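Local atomic coordinates of CysE, serine acetyltransferase (Brucella abortus, PDB entry 4HZD), a protein that catalyses transfer of the acetyl group from acetyl-coenzyme A to L-serine, giving O-acetylserine, the first step of bacterial cysteine biosynthesis. Residues 176-190 with 201-215. Numbering follows the deposited sequence.
Sequences ETAVVEDNVSILHGV and DRHPKIRQGVLIGAG. With COA (coenzyme A), chain C.
The T177 and H203 side chains cross at about a right angle, and the T177 backbone N donates to H203 ND1 (3.0 Å), tilted 17° from the ring plane. T177 OG1, placed between its own N and carbonyl carbon (chi1 69°), accepts the R202 amide. E176, long and extended, suits its place by carrying OE1 to R202 NH2 (2.8 Å), a salt bridge in the guanidinium plane, the carboxylate nearly perpendicular to it. K205, a bent chain, lays CD on V179 CG2 and brings NZ to T177 O, D201 OD1 and H203 O, with N221 as a further partner. At the next corner E181 OE2 forms a salt bridge with R207 NH1 (2.7 Å), approaching obliquely although the two planes differ by only 14°. Branched aliphatic residues suit the interior, where V184 CG1 packs on I206 CG2 and V190 CG2 on I212 CG2 (3.8 Å). A214 CB makes a CH-pi contact over one face of the H188 ring, whose NE2 is hydrogen-bonded to T191 OG1 of the second subunit, while the A214 amide donates to coenzyme A O5P (2.8 Å). G213, lacking a side chain, lets the pantetheine arm pass close to its CA. Parallel bridges V179–K205, V180–I206, S185–L211 and I186–I212 join successive coils of the left-handed parallel beta-helix characteristic of hexapeptide acyltransferases.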
loop_
_atom_site.group_PDB
_atom_site.type_symbol
_atom_site.label_atom_id
_atom_site.label_comp_id
_atom_site.label_asym_id
_atom_site.label_seq_id
_atom_site.Cartn_x
_atom_site.Cartn_y
_atom_site.Cartn_z
ATOM N N GLU A 176 14.853 -4.965 29.847
ATOM C CA GLU A 176 13.642 -5.321 30.552
ATOM C C GLU A 176 13.488 -4.754 31.962
ATOM O O GLU A 176 12.374 -4.369 32.345
ATOM C CB GLU A 176 13.560 -6.859 30.577
ATOM C CG GLU A 176 12.439 -7.405 31.423
ATOM C CD GLU A 176 12.506 -8.915 31.540
ATOM O OE1 GLU A 176 13.592 -9.478 31.299
ATOM O OE2 GLU A 176 11.463 -9.514 31.860
ATOM N N THR A 177 14.584 -4.698 32.737
ATOM C CA THR A 177 14.501 -4.233 34.115
ATOM C C THR A 177 15.075 -2.834 34.331
ATOM O O THR A 177 15.341 -2.423 35.482
ATOM C CB THR A 177 15.175 -5.212 35.092
ATOM O OG1 THR A 177 16.596 -5.185 34.879
ATOM C CG2 THR A 177 14.604 -6.639 34.875
ATOM N N ALA A 178 15.304 -2.113 33.235
ATOM C CA ALA A 178 15.698 -0.678 33.343
ATOM C C ALA A 178 14.581 0.199 33.881
ATOM O O ALA A 178 13.369 -0.036 33.608
ATOM C CB ALA A 178 16.168 -0.129 32.006
ATOM N N VAL A 179 15.011 1.217 34.630
ATOM C CA VAL A 179 14.140 2.267 35.141
ATOM C C VAL A 179 14.766 3.622 34.787
ATOM O O VAL A 179 15.936 3.873 35.069
ATOM C CB VAL A 179 13.894 2.194 36.656
ATOM C CG1 VAL A 179 12.941 3.302 37.063
ATOM C CG2 VAL A 179 13.316 0.837 37.058
ATOM N N VAL A 180 13.986 4.459 34.112
ATOM C CA VAL A 180 14.370 5.831 33.876
ATOM C C VAL A 180 13.352 6.732 34.578
ATOM O O VAL A 180 12.155 6.645 34.309
ATOM C CB VAL A 180 14.404 6.159 32.356
ATOM C CG1 VAL A 180 14.882 7.583 32.122
ATOM C CG2 VAL A 180 15.279 5.179 31.616
ATOM N N GLU A 181 13.828 7.615 35.449
ATOM C CA GLU A 181 12.935 8.550 36.152
ATOM C C GLU A 181 12.658 9.829 35.334
ATOM O O GLU A 181 13.116 9.935 34.209
ATOM C CB GLU A 181 13.488 8.844 37.553
ATOM C CG GLU A 181 13.464 7.606 38.433
ATOM C CD GLU A 181 14.057 7.807 39.828
ATOM O OE1 GLU A 181 14.205 8.956 40.306
ATOM O OE2 GLU A 181 14.390 6.788 40.443
ATOM N N ASP A 182 11.907 10.781 35.887
ATOM C CA ASP A 182 11.579 12.022 35.163
ATOM C C ASP A 182 12.719 12.918 34.801
ATOM O O ASP A 182 13.792 12.864 35.404
ATOM C CB ASP A 182 10.547 12.864 35.921
ATOM C CG ASP A 182 9.368 12.069 36.346
ATOM O OD1 ASP A 182 9.116 10.998 35.748
ATOM O OD2 ASP A 182 8.685 12.506 37.287
ATOM N N ASN A 183 12.445 13.795 33.828
ATOM C CA ASN A 183 13.371 14.802 33.325
ATOM C C ASN A 183 14.768 14.292 32.920
ATOM O O ASN A 183 15.795 14.913 33.221
ATOM C CB ASN A 183 13.463 15.973 34.314
ATOM C CG ASN A 183 12.094 16.471 34.737
ATOM O OD1 ASN A 183 11.820 16.578 35.921
ATOM N ND2 ASN A 183 11.198 16.692 33.765
ATOM N N VAL A 184 14.798 13.162 32.235
ATOM C CA VAL A 184 16.060 12.641 31.697
ATOM C C VAL A 184 16.204 13.005 30.212
ATOM O O VAL A 184 15.198 13.089 29.491
ATOM C CB VAL A 184 16.127 11.120 31.942
ATOM C CG1 VAL A 184 17.357 10.484 31.311
ATOM C CG2 VAL A 184 16.145 10.879 33.446
ATOM N N SER A 185 17.431 13.260 29.775
ATOM C CA SER A 185 17.733 13.387 28.347
ATOM C C SER A 185 18.675 12.279 27.929
ATOM O O SER A 185 19.718 12.043 28.576
ATOM C CB SER A 185 18.343 14.747 28.007
ATOM O OG SER A 185 17.423 15.775 28.334
ATOM N N ILE A 186 18.308 11.568 26.855
ATOM C CA ILE A 186 19.104 10.446 26.352
ATOM C C ILE A 186 19.402 10.635 24.853
ATOM O O ILE A 186 18.502 10.910 24.051
ATOM C CB ILE A 186 18.410 9.075 26.590
ATOM C CG1 ILE A 186 17.969 8.888 28.060
ATOM C CG2 ILE A 186 19.300 7.905 26.137
ATOM C CD1 ILE A 186 17.289 7.563 28.334
ATOM N N LEU A 187 20.660 10.481 24.465
ATOM C CA LEU A 187 21.005 10.625 23.054
ATOM C C LEU A 187 20.985 9.298 22.274
ATOM O O LEU A 187 20.663 8.277 22.838
ATOM C CB LEU A 187 22.302 11.452 22.900
ATOM C CG LEU A 187 21.730 12.891 22.765
ATOM C CD1 LEU A 187 21.762 13.700 24.051
ATOM C CD2 LEU A 187 22.285 13.636 21.564
ATOM N N HIS A 188 21.268 9.335 20.973
ATOM C CA HIS A 188 21.393 8.111 20.139
ATOM C C HIS A 188 22.613 7.295 20.534
ATOM O O HIS A 188 23.572 7.825 21.134
ATOM C CB HIS A 188 21.563 8.489 18.676
ATOM C CG HIS A 188 22.719 9.432 18.443
ATOM N ND1 HIS A 188 22.701 10.711 18.879
ATOM C CD2 HIS A 188 23.958 9.241 17.822
ATOM C CE1 HIS A 188 23.854 11.321 18.539
ATOM N NE2 HIS A 188 24.635 10.414 17.901
ATOM N N GLY A 189 22.560 6.013 20.190
ATOM C CA GLY A 189 23.636 5.035 20.434
ATOM C C GLY A 189 23.754 4.637 21.906
ATOM O O GLY A 189 24.770 4.112 22.321
ATOM N N VAL A 190 22.715 4.894 22.681
ATOM C CA VAL A 190 22.758 4.630 24.132
ATOM C C VAL A 190 22.201 3.251 24.474
ATOM O O VAL A 190 21.148 2.850 23.947
ATOM C CB VAL A 190 22.084 5.736 24.951
ATOM C CG1 VAL A 190 21.868 5.274 26.401
ATOM C CG2 VAL A 190 22.965 6.992 24.924
ATOM N N ASP A 201 17.039 -8.696 38.329
ATOM C CA ASP A 201 17.193 -7.269 38.169
ATOM C C ASP A 201 18.622 -7.003 37.681
ATOM O O ASP A 201 19.591 -7.330 38.366
ATOM C CB ASP A 201 16.872 -6.568 39.486
ATOM C CG ASP A 201 16.668 -5.065 39.316
ATOM O OD1 ASP A 201 16.889 -4.529 38.199
ATOM O OD2 ASP A 201 16.285 -4.418 40.316
ATOM N N ARG A 202 18.761 -6.430 36.481
ATOM C CA ARG A 202 20.041 -6.468 35.784
ATOM C C ARG A 202 20.334 -5.293 34.846
ATOM O O ARG A 202 21.294 -5.361 34.077
ATOM C CB ARG A 202 20.169 -7.795 34.997
ATOM C CG ARG A 202 19.187 -7.976 33.824
ATOM C CD ARG A 202 19.147 -9.432 33.297
ATOM N NE ARG A 202 18.299 -9.611 32.096
ATOM C CZ ARG A 202 16.958 -9.683 32.081
ATOM N NH1 ARG A 202 16.231 -9.588 33.196
ATOM N NH2 ARG A 202 16.323 -9.846 30.920
ATOM N N HIS A 203 19.506 -4.248 34.861
ATOM C CA HIS A 203 19.706 -3.125 33.922
ATOM C C HIS A 203 19.671 -1.900 34.774
ATOM O O HIS A 203 19.262 -1.988 35.953
ATOM C CB HIS A 203 18.613 -3.104 32.823
ATOM C CG HIS A 203 18.532 -4.396 32.009
ATOM N ND1 HIS A 203 17.462 -5.212 32.043
ATOM C CD2 HIS A 203 19.437 -4.986 31.124
ATOM C CE1 HIS A 203 17.673 -6.284 31.242
ATOM N NE2 HIS A 203 18.876 -6.159 30.693
ATOM N N PRO A 204 20.082 -0.754 34.215
ATOM C CA PRO A 204 20.279 0.468 34.985
ATOM C C PRO A 204 19.057 1.200 35.517
ATOM O O PRO A 204 17.918 1.130 34.981
ATOM C CB PRO A 204 21.034 1.389 34.010
ATOM C CG PRO A 204 21.741 0.459 33.103
ATOM C CD PRO A 204 20.714 -0.633 32.880
ATOM N N LYS A 205 19.331 1.900 36.602
ATOM C CA LYS A 205 18.373 2.763 37.250
ATOM C C LYS A 205 18.860 4.195 37.051
ATOM O O LYS A 205 19.881 4.612 37.618
ATOM C CB LYS A 205 18.253 2.391 38.735
ATOM C CG LYS A 205 18.062 0.892 38.991
ATOM C CD LYS A 205 16.700 0.384 38.502
ATOM C CE LYS A 205 16.524 -1.147 38.608
ATOM N NZ LYS A 205 17.447 -1.978 37.778
ATOM N N ILE A 206 18.156 4.932 36.204
ATOM C CA ILE A 206 18.526 6.318 35.885
ATOM C C ILE A 206 17.653 7.294 36.688
ATOM O O ILE A 206 16.432 7.348 36.490
ATOM C CB ILE A 206 18.403 6.572 34.360
ATOM C CG1 ILE A 206 19.092 5.432 33.574
ATOM C CG2 ILE A 206 18.919 7.948 33.962
ATOM C CD1 ILE A 206 20.598 5.299 33.818
ATOM N N ARG A 207 18.299 8.079 37.570
ATOM C CA ARG A 207 17.613 9.062 38.424
ATOM C C ARG A 207 17.286 10.342 37.649
ATOM O O ARG A 207 17.738 10.523 36.523
ATOM C CB ARG A 207 18.466 9.399 39.649
ATOM C CG ARG A 207 18.797 8.191 40.526
ATOM C CD ARG A 207 17.641 7.836 41.433
ATOM N NE ARG A 207 17.837 6.541 42.105
ATOM C CZ ARG A 207 17.359 5.360 41.670
ATOM N NH1 ARG A 207 16.660 5.278 40.539
ATOM N NH2 ARG A 207 17.584 4.240 42.361
ATOM N N GLN A 208 16.508 11.214 38.283
ATOM C CA GLN A 208 15.931 12.409 37.708
ATOM C C GLN A 208 17.003 13.391 37.225
ATOM O O GLN A 208 18.049 13.506 37.836
ATOM C CB GLN A 208 15.065 13.051 38.803
ATOM C CG GLN A 208 13.790 13.704 38.326
ATOM C CD GLN A 208 12.855 14.113 39.458
ATOM O OE1 GLN A 208 12.728 15.307 39.767
ATOM N NE2 GLN A 208 12.182 13.127 40.072
ATOM N N GLY A 209 16.757 14.096 36.123
ATOM C CA GLY A 209 17.655 15.161 35.685
ATOM C C GLY A 209 18.934 14.753 34.979
ATOM O O GLY A 209 19.722 15.608 34.589
ATOM N N VAL A 210 19.135 13.452 34.803
ATOM C CA VAL A 210 20.332 12.917 34.126
ATOM C C VAL A 210 20.371 13.234 32.613
ATOM O O VAL A 210 19.341 13.221 31.923
ATOM C CB VAL A 210 20.482 11.386 34.402
ATOM C CG1 VAL A 210 21.548 10.718 33.530
ATOM C CG2 VAL A 210 20.815 11.148 35.875
ATOM N N LEU A 211 21.566 13.551 32.128
ATOM C CA LEU A 211 21.876 13.566 30.712
ATOM C C LEU A 211 22.841 12.424 30.336
ATOM O O LEU A 211 23.917 12.245 30.936
ATOM C CB LEU A 211 22.427 14.938 30.308
ATOM C CG LEU A 211 23.183 15.115 28.986
ATOM C CD1 LEU A 211 22.246 14.929 27.800
ATOM C CD2 LEU A 211 23.842 16.498 28.947
ATOM N N ILE A 212 22.446 11.645 29.322
ATOM C CA ILE A 212 23.274 10.578 28.810
ATOM C C ILE A 212 23.693 10.861 27.379
ATOM O O ILE A 212 22.841 10.915 26.453
ATOM C CB ILE A 212 22.581 9.209 28.931
ATOM C CG1 ILE A 212 21.917 9.057 30.320
ATOM C CG2 ILE A 212 23.538 8.065 28.554
ATOM C CD1 ILE A 212 21.194 7.731 30.549
ATOM N N GLY A 213 25.006 11.044 27.212
ATOM C CA GLY A 213 25.606 11.440 25.940
ATOM C C GLY A 213 25.621 10.345 24.881
ATOM O O GLY A 213 25.407 9.164 25.204
ATOM N N ALA A 214 25.910 10.726 23.632
ATOM C CA ALA A 214 25.798 9.814 22.477
ATOM C C ALA A 214 26.700 8.613 22.585
ATOM O O ALA A 214 27.902 8.738 22.915
ATOM C CB ALA A 214 26.092 10.543 21.162
ATOM N N GLY A 215 26.151 7.447 22.282
ATOM C CA GLY A 215 26.954 6.224 22.271
ATOM C C GLY A 215 27.344 5.642 23.623
ATOM O O GLY A 215 28.094 4.676 23.653
HETATM N N1A COA C . 35.242 11.206 26.583
HETATM C C2A COA C . 36.416 11.197 27.251
HETATM N N3A COA C . 36.841 12.227 28.014
HETATM C C4A COA C . 36.092 13.361 28.130
HETATM C C5A COA C . 34.806 13.456 27.420
HETATM C C6A COA C . 34.403 12.272 26.611
HETATM N N6A COA C . 33.234 12.247 25.918
HETATM N N7A COA C . 34.299 14.673 27.723
HETATM C C8A COA C . 35.176 15.302 28.553
HETATM N N9A COA C . 36.243 14.514 28.788
HETATM C C1B COA C . 37.435 14.811 29.626
HETATM C C2B COA C . 38.330 15.868 28.997
HETATM O O2B COA C . 39.216 15.293 28.035
HETATM C C3B COA C . 39.063 16.421 30.204
HETATM O O3B COA C . 40.245 15.641 30.476
HETATM P P3B COA C . 41.674 16.313 30.859
HETATM O O7A COA C . 41.294 17.278 31.967
HETATM O O8A COA C . 42.156 16.966 29.579
HETATM O O9A COA C . 42.552 15.150 31.285
HETATM C C4B COA C . 38.044 16.284 31.342
HETATM O O4B COA C . 37.090 15.296 30.928
HETATM C C5B COA C . 37.309 17.590 31.634
HETATM O O5B COA C . 36.568 17.988 30.476
HETATM P P1A COA C . 35.390 19.092 30.529
HETATM O O1A COA C . 34.962 19.346 29.099
HETATM O O2A COA C . 35.857 20.245 31.396
HETATM O O3A COA C . 34.214 18.301 31.323
HETATM P P2A COA C . 32.627 18.589 31.157
HETATM O O4A COA C . 32.449 20.063 30.888
HETATM O O5A COA C . 31.890 17.957 32.320
HETATM O O6A COA C . 32.246 17.767 29.810
HETATM C CBP COA C . 30.434 16.444 28.751
HETATM C CCP COA C . 30.942 17.817 29.207
HETATM C CDP COA C . 31.406 15.359 29.189
HETATM C CEP COA C . 29.082 16.218 29.434
HETATM C CAP COA C . 30.294 16.465 27.203
HETATM O OAP COA C . 31.533 16.821 26.549
HETATM C C9P COA C . 29.780 15.179 26.581
HETATM O O9P COA C . 30.542 14.396 26.014
HETATM N N8P COA C . 28.466 14.977 26.689
HETATM C C7P COA C . 27.654 14.365 25.660
HETATM C C6P COA C . 27.120 15.371 24.643
HETATM C C5P COA C . 26.632 14.634 23.414
HETATM O O5P COA C . 26.551 13.413 23.418
HETATM N N4P COA C . 26.309 15.414 22.367
HETATM C C3P COA C . 25.992 14.961 21.022
HETATM C C2P COA C . 25.264 16.047 20.232
HETATM S S1P COA C . 24.476 15.300 18.787
#